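Side-chain contacts in molybdopterin biosynthesis moeA protein (Pyrococcus horikoshii, PDB 1WU2), which probably takes part in inserting molybdenum, or tungsten, into molybdopterin during the biosynthesis of the molybdenum cofactor: residues D235-I240 / A268-N273; E226-G231 / K248-I253; E210-M215 / V301-Q306; P283-G288 / L340-F345. One frame throughout, in Å; residues are numbered along the deposited sequence.

Interaction 1: residues D235-I240 / A268-N273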
loop_
_atom_site.group_PDB
_atom_site.type_symbol
_atom_site.label_atom_id
_atom_site.label_comp_id
_atom_site.label_asym_id
_atom_site.label_seq_id
_atom_site.Cartn_x
_atom_site.Cartn_y
_atom_site.Cartn_z
ATOM N N ASP A 235 -10.101 -11.875 33.120
ATOM C CA ASP A 235 -8.903 -11.816 33.953
ATOM C C ASP A 235 -8.913 -12.998 34.924
ATOM O O ASP A 235 -9.490 -12.923 36.011
ATOM C CB ASP A 235 -8.837 -10.490 34.721
ATOM C CG ASP A 235 -8.571 -9.297 33.812
ATOM O OD1 ASP A 235 -9.283 -8.275 33.939
ATOM O OD2 ASP A 235 -7.666 -9.289 32.945
ATOM N N ASP A 236 -8.279 -14.091 34.508
ATOM C CA ASP A 236 -8.276 -15.338 35.266
ATOM C C ASP A 236 -7.058 -16.165 34.858
ATOM O O ASP A 236 -6.964 -16.599 33.714
ATOM C CB ASP A 236 -9.566 -16.117 34.993
ATOM C CG ASP A 236 -9.735 -17.311 35.911
ATOM O OD1 ASP A 236 -9.065 -18.343 35.683
ATOM O OD2 ASP A 236 -10.520 -17.312 36.884
ATOM N N GLU A 237 -6.138 -16.385 35.797
ATOM C CA GLU A 237 -4.850 -17.028 35.505
ATOM C C GLU A 237 -4.979 -18.393 34.819
ATOM O O GLU A 237 -4.217 -18.701 33.903
ATOM C CB GLU A 237 -4.023 -17.173 36.788
ATOM C CG GLU A 237 -2.569 -17.568 36.555
ATOM C CD GLU A 237 -1.833 -17.893 37.842
ATOM O OE1 GLU A 237 -1.159 -18.948 37.892
ATOM O OE2 GLU A 237 -1.925 -17.097 38.800
ATOM N N SER A 238 -5.935 -19.204 35.266
ATOM C CA SER A 238 -6.134 -20.544 34.710
ATOM C C SER A 238 -6.522 -20.500 33.232
ATOM O O SER A 238 -5.977 -21.245 32.415
ATOM C CB SER A 238 -7.207 -21.300 35.499
ATOM O OG SER A 238 -7.188 -22.680 35.175
ATOM N N ILE A 239 -7.466 -19.623 32.903
ATOM C CA ILE A 239 -7.950 -19.474 31.533
ATOM C C ILE A 239 -6.915 -18.809 30.613
ATOM O O ILE A 239 -6.889 -19.097 29.427
ATOM C CB ILE A 239 -9.312 -18.711 31.520
ATOM C CG1 ILE A 239 -10.441 -19.627 32.023
ATOM C CG2 ILE A 239 -9.658 -18.192 30.119
ATOM C CD1 ILE A 239 -11.149 -19.127 33.264
ATOM N N ILE A 240 -6.053 -17.946 31.150
ATOM C CA ILE A 240 -5.017 -17.300 30.338
ATOM C C ILE A 240 -3.864 -18.269 30.047
ATOM O O ILE A 240 -3.045 -18.013 29.168
ATOM C CB ILE A 240 -4.493 -15.999 31.015
ATOM C CG1 ILE A 240 -5.634 -15.002 31.257
ATOM C CG2 ILE A 240 -3.405 -15.337 30.168
ATOM C CD1 ILE A 240 -6.458 -14.660 30.024
ATOM N N ALA A 268 2.653 -10.327 34.124
ATOM C CA ALA A 268 2.803 -10.996 32.829
ATOM C C ALA A 268 4.033 -11.906 32.735
ATOM O O ALA A 268 4.156 -12.676 31.782
ATOM C CB ALA A 268 2.850 -9.956 31.715
ATOM N N HIS A 269 4.944 -11.817 33.703
ATOM C CA HIS A 269 6.091 -12.728 33.753
ATOM C C HIS A 269 5.694 -14.127 34.244
ATOM O O HIS A 269 6.467 -15.075 34.112
ATOM C CB HIS A 269 7.210 -12.162 34.633
ATOM C CG HIS A 269 8.512 -12.888 34.483
ATOM N ND1 HIS A 269 9.167 -12.998 33.274
ATOM C CD2 HIS A 269 9.266 -13.561 35.383
ATOM C CE1 HIS A 269 10.276 -13.698 33.440
ATOM N NE2 HIS A 269 10.360 -14.052 34.710
ATOM N N LYS A 270 4.494 -14.253 34.808
ATOM C CA LYS A 270 3.969 -15.547 35.236
ATOM C C LYS A 270 3.517 -16.420 34.061
ATOM O O LYS A 270 3.430 -17.640 34.196
ATOM C CB LYS A 270 2.813 -15.346 36.222
ATOM C CG LYS A 270 3.228 -14.608 37.500
ATOM C CD LYS A 270 2.471 -15.094 38.738
ATOM C CE LYS A 270 1.133 -14.376 38.923
ATOM N NZ LYS A 270 -0.026 -15.304 38.820
ATOM N N PHE A 271 3.230 -15.797 32.918
ATOM C CA PHE A 271 2.801 -16.519 31.715
ATOM C C PHE A 271 3.908 -16.696 30.674
ATOM O O PHE A 271 3.846 -17.616 29.859
ATOM C CB PHE A 271 1.633 -15.790 31.053
ATOM C CG PHE A 271 0.463 -15.572 31.960
ATOM C CD1 PHE A 271 -0.167 -16.648 32.571
ATOM C CD2 PHE A 271 -0.015 -14.289 32.200
ATOM C CE1 PHE A 271 -1.252 -16.451 33.409
ATOM C CE2 PHE A 271 -1.098 -14.083 33.037
ATOM C CZ PHE A 271 -1.719 -15.168 33.644
ATOM N N VAL A 272 4.900 -15.808 30.693
ATOM C CA VAL A 272 5.937 -15.777 29.665
ATOM C C VAL A 272 7.323 -15.570 30.271
ATOM O O VAL A 272 7.488 -14.785 31.201
ATOM C CB VAL A 272 5.679 -14.630 28.654
ATOM C CG1 VAL A 272 6.742 -14.616 27.562
ATOM C CG2 VAL A 272 4.281 -14.746 28.044
ATOM N N ASN A 273 8.313 -16.272 29.725
ATOM C CA ASN A 273 9.711 -16.019 30.049
ATOM C C ASN A 273 10.234 -14.893 29.152
ATOM O O ASN A 273 10.568 -15.110 27.986
ATOM C CB ASN A 273 10.551 -17.293 29.893
ATOM C CG ASN A 273 11.757 -17.306 30.810
ATOM O OD1 ASN A 273 12.641 -16.454 30.704
ATOM N ND2 ASN A 273 11.795 -18.269 31.727
#
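The phenyl ring of F271 receives I240 over one face and E237 from a slanting direction, and these two approaches make up the packed half of the contact. I240 CG2 sits 3.8 Å from the centroid of the F271 ring and only 10° off its normal, a CH-pi contact over the ring centre. The side-chain torsion of I240 explains the fit: chi1 of -58° sends CG1 back beside the backbone N and leaves CG2, on the far side from that nitrogen, to reach the ring. E237 adds its CG methylene, 3.6 Å from F271 CE1, before its extended chain runs on to the carboxylate.

The outer half is polar and looser. There E237 OE2 forms a salt bridge with K270 NZ at 2.6 Å, the two side chains meeting at about a right angle and the lysine bending at chi2, chi3 and chi4 to get there. Both partners are exposed, so water probably screens their charges, whereas I240 is buried, between the ring and the strands behind it. A serine in place of F271 would probably strip I240 CG2 and E237 CG of the surface they rest on and open a gap between the helix and the loop.

D236 sits at the N-cap of helix 237-240, its OD1 accepting weak capping bonds from S238 N and I239 N. Behind the contact, I240 packs on L233 of strand 226-233 and T190 of strand 184-190, while V272 reaches V293 and I295, so the helix rests near the first two strands and the loop near strand 293-295 of the same sheet.

Interaction 2: residues E226-G231 / K248-I253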
loop_
_atom_site.group_PDB
_atom_site.type_symbol
_atom_site.label_atom_id
_atom_site.label_comp_id
_atom_site.label_asym_id
_atom_site.label_seq_id
_atom_site.Cartn_x
_atom_site.Cartn_y
_atom_site.Cartn_z
ATOM N N GLU A 226 -1.565 -14.441 8.699
ATOM C CA GLU A 226 -2.916 -14.974 8.839
ATOM C C GLU A 226 -3.306 -14.887 10.313
ATOM O O GLU A 226 -2.760 -15.621 11.130
ATOM C CB GLU A 226 -2.946 -16.436 8.384
ATOM C CG GLU A 226 -4.301 -17.125 8.510
ATOM C CD GLU A 226 -4.237 -18.622 8.233
ATOM O OE1 GLU A 226 -3.126 -19.166 8.046
ATOM O OE2 GLU A 226 -5.309 -19.262 8.208
ATOM N N PRO A 227 -4.235 -14.001 10.668
ATOM C CA PRO A 227 -4.656 -13.869 12.067
ATOM C C PRO A 227 -5.578 -15.010 12.487
ATOM O O PRO A 227 -6.432 -15.424 11.705
ATOM C CB PRO A 227 -5.407 -12.538 12.084
ATOM C CG PRO A 227 -5.946 -12.399 10.716
ATOM C CD PRO A 227 -4.965 -13.070 9.791
ATOM N N ILE A 228 -5.392 -15.505 13.707
ATOM C CA ILE A 228 -6.218 -16.569 14.257
ATOM C C ILE A 228 -6.751 -16.125 15.616
ATOM O O ILE A 228 -5.980 -15.902 16.547
ATOM C CB ILE A 228 -5.401 -17.871 14.371
ATOM C CG1 ILE A 228 -5.187 -18.483 12.980
ATOM C CG2 ILE A 228 -6.102 -18.891 15.268
ATOM C CD1 ILE A 228 -3.803 -19.014 12.762
ATOM N N LEU A 229 -8.073 -16.007 15.715
ATOM C CA LEU A 229 -8.732 -15.494 16.910
ATOM C C LEU A 229 -8.925 -16.584 17.951
ATOM O O LEU A 229 -9.449 -17.657 17.644
ATOM C CB LEU A 229 -10.107 -14.924 16.560
ATOM C CG LEU A 229 -10.178 -13.704 15.638
ATOM C CD1 LEU A 229 -10.214 -14.119 14.170
ATOM C CD2 LEU A 229 -11.400 -12.862 15.994
ATOM N N TYR A 230 -8.505 -16.302 19.181
ATOM C CA TYR A 230 -8.823 -17.147 20.327
ATOM C C TYR A 230 -9.840 -16.465 21.248
ATOM O O TYR A 230 -10.221 -17.018 22.278
ATOM C CB TYR A 230 -7.547 -17.517 21.079
ATOM C CG TYR A 230 -6.621 -18.373 20.249
ATOM C CD1 TYR A 230 -6.678 -19.762 20.313
ATOM C CD2 TYR A 230 -5.703 -17.794 19.383
ATOM C CE1 TYR A 230 -5.836 -20.555 19.544
ATOM C CE2 TYR A 230 -4.858 -18.574 18.608
ATOM C CZ TYR A 230 -4.930 -19.959 18.691
ATOM O OH TYR A 230 -4.093 -20.745 17.931
ATOM N N GLY A 231 -10.280 -15.270 20.859
ATOM C CA GLY A 231 -11.374 -14.580 21.520
ATOM C C GLY A 231 -10.985 -13.745 22.725
ATOM O O GLY A 231 -9.814 -13.673 23.104
ATOM N N LYS A 248 1.719 -23.306 20.335
ATOM C CA LYS A 248 1.783 -24.553 19.577
ATOM C C LYS A 248 1.184 -24.370 18.182
ATOM O O LYS A 248 1.810 -24.718 17.184
ATOM C CB LYS A 248 1.034 -25.673 20.311
ATOM C CG LYS A 248 1.591 -26.035 21.690
ATOM C CD LYS A 248 3.085 -26.334 21.649
ATOM C CE LYS A 248 3.534 -27.183 22.835
ATOM N NZ LYS A 248 3.926 -28.561 22.417
ATOM N N ASN A 249 -0.023 -23.813 18.128
ATOM C CA ASN A 249 -0.755 -23.622 16.874
ATOM C C ASN A 249 -0.116 -22.600 15.928
ATOM O O ASN A 249 -0.316 -22.675 14.716
ATOM C CB ASN A 249 -2.196 -23.172 17.161
ATOM C CG ASN A 249 -3.080 -24.288 17.709
ATOM O OD1 ASN A 249 -2.647 -25.432 17.864
ATOM N ND2 ASN A 249 -4.335 -23.953 18.002
ATOM N N GLU A 250 0.648 -21.655 16.480
ATOM C CA GLU A 250 1.120 -20.494 15.723
ATOM C C GLU A 250 2.623 -20.288 15.763
ATOM O O GLU A 250 3.328 -20.853 16.597
ATOM C CB GLU A 250 0.464 -19.219 16.250
ATOM C CG GLU A 250 -0.840 -18.863 15.567
ATOM C CD GLU A 250 -2.040 -19.051 16.451
ATOM O OE1 GLU A 250 -3.131 -19.283 15.903
ATOM O OE2 GLU A 250 -1.902 -18.970 17.687
ATOM N N CYS A 251 3.086 -19.441 14.851
ATOM C CA CYS A 251 4.489 -19.067 14.756
ATOM C C CYS A 251 4.794 -17.987 15.795
ATOM O O CYS A 251 5.797 -18.062 16.506
ATOM C CB CYS A 251 4.809 -18.568 13.343
ATOM S SG CYS A 251 4.109 -19.571 12.004
ATOM N N ASP A 252 3.933 -16.975 15.857
ATOM C CA ASP A 252 3.968 -15.985 16.934
ATOM C C ASP A 252 2.557 -15.747 17.467
ATOM O O ASP A 252 1.576 -16.148 16.845
ATOM C CB ASP A 252 4.665 -14.681 16.483
ATOM C CG ASP A 252 3.712 -13.669 15.842
ATOM O OD1 ASP A 252 2.682 -13.329 16.453
ATOM O OD2 ASP A 252 3.931 -13.126 14.736
ATOM N N ILE A 253 2.464 -15.114 18.632
ATOM C CA ILE A 253 1.174 -14.820 19.251
ATOM C C ILE A 253 1.186 -13.433 19.910
ATOM O O ILE A 253 2.156 -13.030 20.542
ATOM C CB ILE A 253 0.701 -15.983 20.226
ATOM C CG1 ILE A 253 0.316 -15.470 21.617
ATOM C CG2 ILE A 253 1.740 -17.105 20.340
ATOM C CD1 ILE A 253 -1.111 -15.005 21.703
#
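Y230 turns the edge of its ring, not a face, to residues 248-253: the carboxylate carbon of E250 lies in the ring plane at the edge, beside the hydroxyl on the CE2 side, and N249 ND2 stands near the same plane beside CE1. The carboxylate of E250 is turned 81° from the ring, nearly perpendicular, while the amide of N249 is tilted from it only moderately. The phenol oxygen is thus gripped from two residues. Y230 OH donates to E250 OE1 at 2.7 Å, meeting it on the syn side but 30° out of the carboxylate plane. N249 ND2 donates to Y230 OH at 3.2 Å, close to its own amide plane, with an N-H...O angle of 146°.

These groups sit in a beta-alpha-beta crossover of the alpha/beta domain, in which strand 226-233 leads through helix 243-249 to strand 252-255, with strand 184-190 lying between the two strands. Side chains alternate along the first strand: I228 and Y230 point to the crossover, P227 and L229 to helix 212-222 behind.

A phenylalanine in place of Y230 would probably leave E250 OE1 without this donor and N249 ND2 without this acceptor, so that neither group's rotation is fixed by the phenol. I228 wraps its aliphatic branches round the same carboxylate oxygen, CG2 and CD1 approaching E250 OE1 to 3.1 and 3.2 Å. A bend at chi2 brings the acid of E250 to Y230, the two side chains running toward each other from opposite sides. K246, one turn earlier in the helix, also touches the Y230 side chain, and K184 of the middle strand packs against both I228 and E250.

Interaction 3: residues E210-M215 / V301-Q306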
loop_
_atom_site.group_PDB
_atom_site.type_symbol
_atom_site.label_atom_id
_atom_site.label_comp_id
_atom_site.label_asym_id
_atom_site.label_seq_id
_atom_site.Cartn_x
_atom_site.Cartn_y
_atom_site.Cartn_z
ATOM N N GLU A 210 -14.883 -3.880 22.801
ATOM C CA GLU A 210 -13.618 -4.458 22.382
ATOM C C GLU A 210 -13.351 -4.042 20.942
ATOM O O GLU A 210 -14.240 -4.107 20.091
ATOM C CB GLU A 210 -13.666 -5.982 22.505
ATOM C CG GLU A 210 -12.304 -6.638 22.644
ATOM C CD GLU A 210 -11.515 -6.634 21.350
ATOM O OE1 GLU A 210 -12.110 -6.897 20.286
ATOM O OE2 GLU A 210 -10.299 -6.362 21.398
ATOM N N THR A 211 -12.117 -3.630 20.680
ATOM C CA THR A 211 -11.757 -2.997 19.416
ATOM C C THR A 211 -10.416 -3.484 18.838
ATOM O O THR A 211 -10.242 -3.514 17.621
ATOM C CB THR A 211 -11.770 -1.457 19.632
ATOM O OG1 THR A 211 -13.076 -0.944 19.326
ATOM C CG2 THR A 211 -10.862 -0.723 18.672
ATOM N N ASN A 212 -9.483 -3.867 19.703
ATOM C CA ASN A 212 -8.147 -4.270 19.270
ATOM C C ASN A 212 -8.092 -5.564 18.475
ATOM O O ASN A 212 -7.156 -5.771 17.708
ATOM C CB ASN A 212 -7.214 -4.397 20.473
ATOM C CG ASN A 212 -6.898 -3.060 21.100
ATOM O OD1 ASN A 212 -7.093 -2.005 20.488
ATOM N ND2 ASN A 212 -6.411 -3.092 22.330
ATOM N N SER A 213 -9.082 -6.431 18.658
ATOM C CA SER A 213 -9.087 -7.715 17.975
ATOM C C SER A 213 -9.221 -7.509 16.475
ATOM O O SER A 213 -8.370 -7.948 15.706
ATOM C CB SER A 213 -10.225 -8.603 18.475
ATOM O OG SER A 213 -10.135 -9.879 17.870
ATOM N N ILE A 214 -10.293 -6.834 16.075
ATOM C CA ILE A 214 -10.561 -6.572 14.665
ATOM C C ILE A 214 -9.486 -5.687 14.021
ATOM O O ILE A 214 -9.179 -5.859 12.844
ATOM C CB ILE A 214 -11.991 -5.982 14.468
ATOM C CG1 ILE A 214 -12.352 -5.875 12.981
ATOM C CG2 ILE A 214 -12.131 -4.612 15.127
ATOM C CD1 ILE A 214 -12.234 -7.166 12.204
HETATM N N MSE A 215 -8.906 -4.765 14.790
HETATM C CA MSE A 215 -7.851 -3.899 14.263
HETATM C C MSE A 215 -6.581 -4.691 13.998
HETATM O O MSE A 215 -5.930 -4.499 12.976
HETATM C CB MSE A 215 -7.536 -2.739 15.207
HETATM C CG MSE A 215 -6.526 -1.759 14.611
HETATM SE SE MSE A 215 -6.126 -0.250 15.752
HETATM C CE MSE A 215 -5.094 -1.172 17.110
ATOM N N VAL A 301 -4.697 3.201 20.385
ATOM C CA VAL A 301 -3.599 4.052 19.925
ATOM C C VAL A 301 -2.254 3.422 20.288
ATOM O O VAL A 301 -1.328 3.409 19.480
ATOM C CB VAL A 301 -3.685 5.480 20.514
ATOM C CG1 VAL A 301 -2.474 6.312 20.096
ATOM C CG2 VAL A 301 -4.980 6.165 20.078
ATOM N N SER A 302 -2.167 2.901 21.505
ATOM C CA SER A 302 -0.952 2.255 21.999
ATOM C C SER A 302 -0.630 0.910 21.323
ATOM O O SER A 302 0.537 0.584 21.129
ATOM C CB SER A 302 -1.058 2.074 23.514
ATOM O OG SER A 302 0.117 1.500 24.052
ATOM N N VAL A 303 -1.654 0.133 20.976
ATOM C CA VAL A 303 -1.464 -1.124 20.246
ATOM C C VAL A 303 -0.945 -0.862 18.832
ATOM O O VAL A 303 -0.134 -1.628 18.319
ATOM C CB VAL A 303 -2.784 -1.942 20.161
ATOM C CG1 VAL A 303 -2.670 -3.088 19.150
ATOM C CG2 VAL A 303 -3.154 -2.480 21.520
ATOM N N PHE A 304 -1.422 0.215 18.213
ATOM C CA PHE A 304 -1.047 0.581 16.847
ATOM C C PHE A 304 0.435 0.929 16.762
ATOM O O PHE A 304 1.132 0.475 15.860
ATOM C CB PHE A 304 -1.892 1.768 16.380
ATOM C CG PHE A 304 -1.662 2.167 14.944
ATOM C CD1 PHE A 304 -2.349 1.535 13.913
ATOM C CD2 PHE A 304 -0.784 3.198 14.627
ATOM C CE1 PHE A 304 -2.151 1.908 12.592
ATOM C CE2 PHE A 304 -0.581 3.577 13.310
ATOM C CZ PHE A 304 -1.264 2.932 12.288
ATOM N N ALA A 305 0.903 1.737 17.705
ATOM C CA ALA A 305 2.314 2.109 17.781
ATOM C C ALA A 305 3.191 0.889 18.065
ATOM O O ALA A 305 4.283 0.756 17.513
ATOM C CB ALA A 305 2.518 3.160 18.849
ATOM N N GLN A 306 2.704 -0.004 18.919
ATOM C CA GLN A 306 3.424 -1.233 19.233
ATOM C C GLN A 306 3.478 -2.175 18.033
ATOM O O GLN A 306 4.455 -2.895 17.854
ATOM C CB GLN A 306 2.781 -1.939 20.423
ATOM C CG GLN A 306 3.127 -1.295 21.758
ATOM C CD GLN A 306 2.300 -1.836 22.907
ATOM O OE1 GLN A 306 1.349 -2.597 22.697
ATOM N NE2 GLN A 306 2.658 -1.447 24.127
#
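The two branches of V303 meet two residues of helix 212-222, N212 and selenomethionine M215, where that helix comes up to helix 300-319 among the helices packed on the sheet of the probable molybdopterin-binding alpha/beta domain. The apolar contacts come first. M215 CE approaches V303 CG1 to 3.7 Å, and the two side chains lie alongside one another, running opposite ways. The selenomethionine is extended through chi1 and chi2 and turns only at chi3 (71°), which swings its methyl group against the neighbouring helix; there it also meets F304 CB, 4.4 Å from CE. All four residues are buried, and L369 of helix 367-371 packs against both M215 and F304.

Mixed polar and apolar contact follows. The amide of N212 crosses the other valine branch, with ND2 3.4 Å from V303 CG2. That nitrogen makes a weak hydrogen bond to G298 O, so a buried polar group has a partner beside the methyl it packs on.

No hydrogen bond joins the two segments; those nearby belong to the start of helix 212-222. T211 holds the N-cap position, but its side chain makes no capping bond there; E210, one residue earlier, reaches the helix start with its carboxylate. The second subunit adds to this end of the helix, since K170 of that chain bonds to E210 O and its A167 packs on M215. E210 OE2 takes the S213 N-H at 3.0 Å with its syn lone pair.

Interaction 4: residues P283-G288 / L340-F345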
loop_
_atom_site.group_PDB
_atom_site.type_symbol
_atom_site.label_atom_id
_atom_site.label_comp_id
_atom_site.label_asym_id
_atom_site.label_seq_id
_atom_site.Cartn_x
_atom_site.Cartn_y
_atom_site.Cartn_z
ATOM N N PRO A 283 3.458 6.426 22.736
ATOM C CA PRO A 283 2.863 5.455 23.666
ATOM C C PRO A 283 3.377 4.031 23.447
ATOM O O PRO A 283 4.198 3.808 22.558
ATOM C CB PRO A 283 1.366 5.536 23.339
ATOM C CG PRO A 283 1.312 5.969 21.912
ATOM C CD PRO A 283 2.494 6.872 21.714
ATOM N N GLY A 284 2.896 3.090 24.258
ATOM C CA GLY A 284 3.258 1.686 24.133
ATOM C C GLY A 284 4.383 1.240 25.047
ATOM O O GLY A 284 4.979 0.188 24.820
ATOM N N ARG A 285 4.656 2.032 26.081
ATOM C CA ARG A 285 5.757 1.786 27.022
ATOM C C ARG A 285 5.761 0.382 27.658
ATOM O O ARG A 285 6.803 -0.269 27.667
ATOM C CB ARG A 285 5.786 2.893 28.099
ATOM C CG ARG A 285 6.126 2.459 29.523
ATOM C CD ARG A 285 6.163 3.615 30.511
ATOM N NE ARG A 285 6.351 3.154 31.884
ATOM C CZ ARG A 285 6.737 3.921 32.906
ATOM N NH1 ARG A 285 6.985 5.220 32.737
ATOM N NH2 ARG A 285 6.879 3.382 34.113
ATOM N N PRO A 286 4.628 -0.093 28.179
ATOM C CA PRO A 286 4.591 -1.407 28.849
ATOM C C PRO A 286 4.735 -2.642 27.937
ATOM O O PRO A 286 4.459 -3.751 28.396
ATOM C CB PRO A 286 3.214 -1.415 29.539
ATOM C CG PRO A 286 2.713 0.001 29.455
ATOM C CD PRO A 286 3.313 0.571 28.212
ATOM N N PHE A 287 5.153 -2.466 26.686
ATOM C CA PHE A 287 5.358 -3.586 25.768
ATOM C C PHE A 287 6.492 -4.503 26.240
ATOM O O PHE A 287 7.535 -4.032 26.693
ATOM C CB PHE A 287 5.657 -3.067 24.352
ATOM C CG PHE A 287 6.043 -4.144 23.376
ATOM C CD1 PHE A 287 5.073 -4.914 22.745
ATOM C CD2 PHE A 287 7.378 -4.387 23.091
ATOM C CE1 PHE A 287 5.437 -5.913 21.847
ATOM C CE2 PHE A 287 7.746 -5.381 22.201
ATOM C CZ PHE A 287 6.775 -6.146 21.578
ATOM N N GLY A 288 6.263 -5.811 26.139
ATOM C CA GLY A 288 7.286 -6.819 26.385
ATOM C C GLY A 288 7.245 -7.924 25.339
ATOM O O GLY A 288 6.339 -7.962 24.500
ATOM N N LEU A 340 13.200 13.520 26.725
ATOM C CA LEU A 340 14.458 12.785 26.635
ATOM C C LEU A 340 14.290 11.470 27.383
ATOM O O LEU A 340 13.626 11.421 28.418
ATOM C CB LEU A 340 15.626 13.588 27.220
ATOM C CG LEU A 340 16.155 14.748 26.369
ATOM C CD1 LEU A 340 17.207 15.546 27.139
ATOM C CD2 LEU A 340 16.729 14.254 25.048
ATOM N N GLY A 341 14.882 10.410 26.844
ATOM C CA GLY A 341 14.706 9.069 27.373
ATOM C C GLY A 341 13.491 8.326 26.832
ATOM O O GLY A 341 13.308 7.156 27.167
ATOM N N ARG A 342 12.671 8.982 26.007
ATOM C CA ARG A 342 11.474 8.356 25.433
ATOM C C ARG A 342 11.461 8.440 23.909
ATOM O O ARG A 342 11.678 9.507 23.328
ATOM C CB ARG A 342 10.199 8.988 25.997
ATOM C CG ARG A 342 10.098 8.965 27.526
ATOM C CD ARG A 342 10.076 7.578 28.133
ATOM N NE ARG A 342 8.904 6.819 27.707
ATOM C CZ ARG A 342 7.690 6.924 28.240
ATOM N NH1 ARG A 342 7.447 7.754 29.252
ATOM N NH2 ARG A 342 6.706 6.179 27.759
ATOM N N TYR A 343 11.196 7.299 23.275
ATOM C CA TYR A 343 11.144 7.179 21.825
ATOM C C TYR A 343 9.718 7.478 21.368
ATOM O O TYR A 343 8.816 6.672 21.577
ATOM C CB TYR A 343 11.564 5.767 21.414
ATOM C CG TYR A 343 11.905 5.603 19.956
ATOM C CD1 TYR A 343 10.925 5.271 19.025
ATOM C CD2 TYR A 343 13.212 5.761 19.508
ATOM C CE1 TYR A 343 11.238 5.116 17.685
ATOM C CE2 TYR A 343 13.537 5.606 18.170
ATOM C CZ TYR A 343 12.546 5.283 17.264
ATOM O OH TYR A 343 12.861 5.125 15.935
ATOM N N GLU A 344 9.526 8.638 20.746
ATOM C CA GLU A 344 8.192 9.141 20.422
ATOM C C GLU A 344 7.642 8.536 19.133
ATOM O O GLU A 344 8.264 8.631 18.079
ATOM C CB GLU A 344 8.190 10.674 20.268
ATOM C CG GLU A 344 9.090 11.459 21.213
ATOM C CD GLU A 344 8.661 11.373 22.662
ATOM O OE1 GLU A 344 7.523 10.933 22.930
ATOM O OE2 GLU A 344 9.473 11.750 23.534
ATOM N N PHE A 345 6.467 7.925 19.229
ATOM C CA PHE A 345 5.676 7.549 18.065
ATOM C C PHE A 345 4.650 8.660 17.872
ATOM O O PHE A 345 3.713 8.794 18.659
ATOM C CB PHE A 345 4.997 6.198 18.305
ATOM C CG PHE A 345 4.246 5.660 17.114
ATOM C CD1 PHE A 345 2.889 5.914 16.961
ATOM C CD2 PHE A 345 4.889 4.872 16.167
ATOM C CE1 PHE A 345 2.183 5.403 15.873
ATOM C CE2 PHE A 345 4.194 4.359 15.077
ATOM C CZ PHE A 345 2.838 4.631 14.927
#
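A cis peptide bond precedes P283, and a type I beta turn then runs from G284 to F287, closed by F287 N bonding to G284 O at 3.2 Å; this fold of the chain brings P283 and R285 up to the incoming strand 343-351. P283 lays the CD corner of its ring against the backbone and the root of F345, with CD 3.8 Å from F345 O and 4.3 Å from F345 CB. The F345 ring itself leads away, to stack on Y375.

R342 coils back on itself, chi1, chi2 and chi3 all close to -60°, and carries its guanidinium to the foot of R285, where NH2 lies 3.4 Å from R285 CB. The two guanidinium groups are 76° apart in plane, with R342 NH1 near the plane and edge of the R285 group, 4.3 Å from R285 NH1. Two carbonyls fix R342: NE binds T280 O and NH2 binds I281 O, where strand 281-282 pairs in parallel with strand 343-351.

The contact joins the region of the probable molybdopterin-binding domain to the C-terminal domain IV region. The Pro-Gly-Arg-Pro run resembles the Pro-Gly motif of MoeA-like proteins, so a place near the active-site cleft is probable.

Burial and chemistry change together across this set. Interaction 3 is the core contact, all its touching residues buried and its cross-helix packing mainly apolar; the other three are only partly buried and involve charged groups: an exposed acid-lysine pair in interaction 1, a buried carboxylate bonded to a phenol in interaction 2 and two neighbouring arginines in interaction 4. Interactions 1 and 2, centres about 17 Å apart, draw on consecutive elements, strand 226-233 passing into helix 237-240. L229 of interaction 2 packs on S213 of interaction 3. Interaction 3 in turn meets interaction 4, which links two family regions, through a probable hydrogen bond from Q306 NE2 to G284 O.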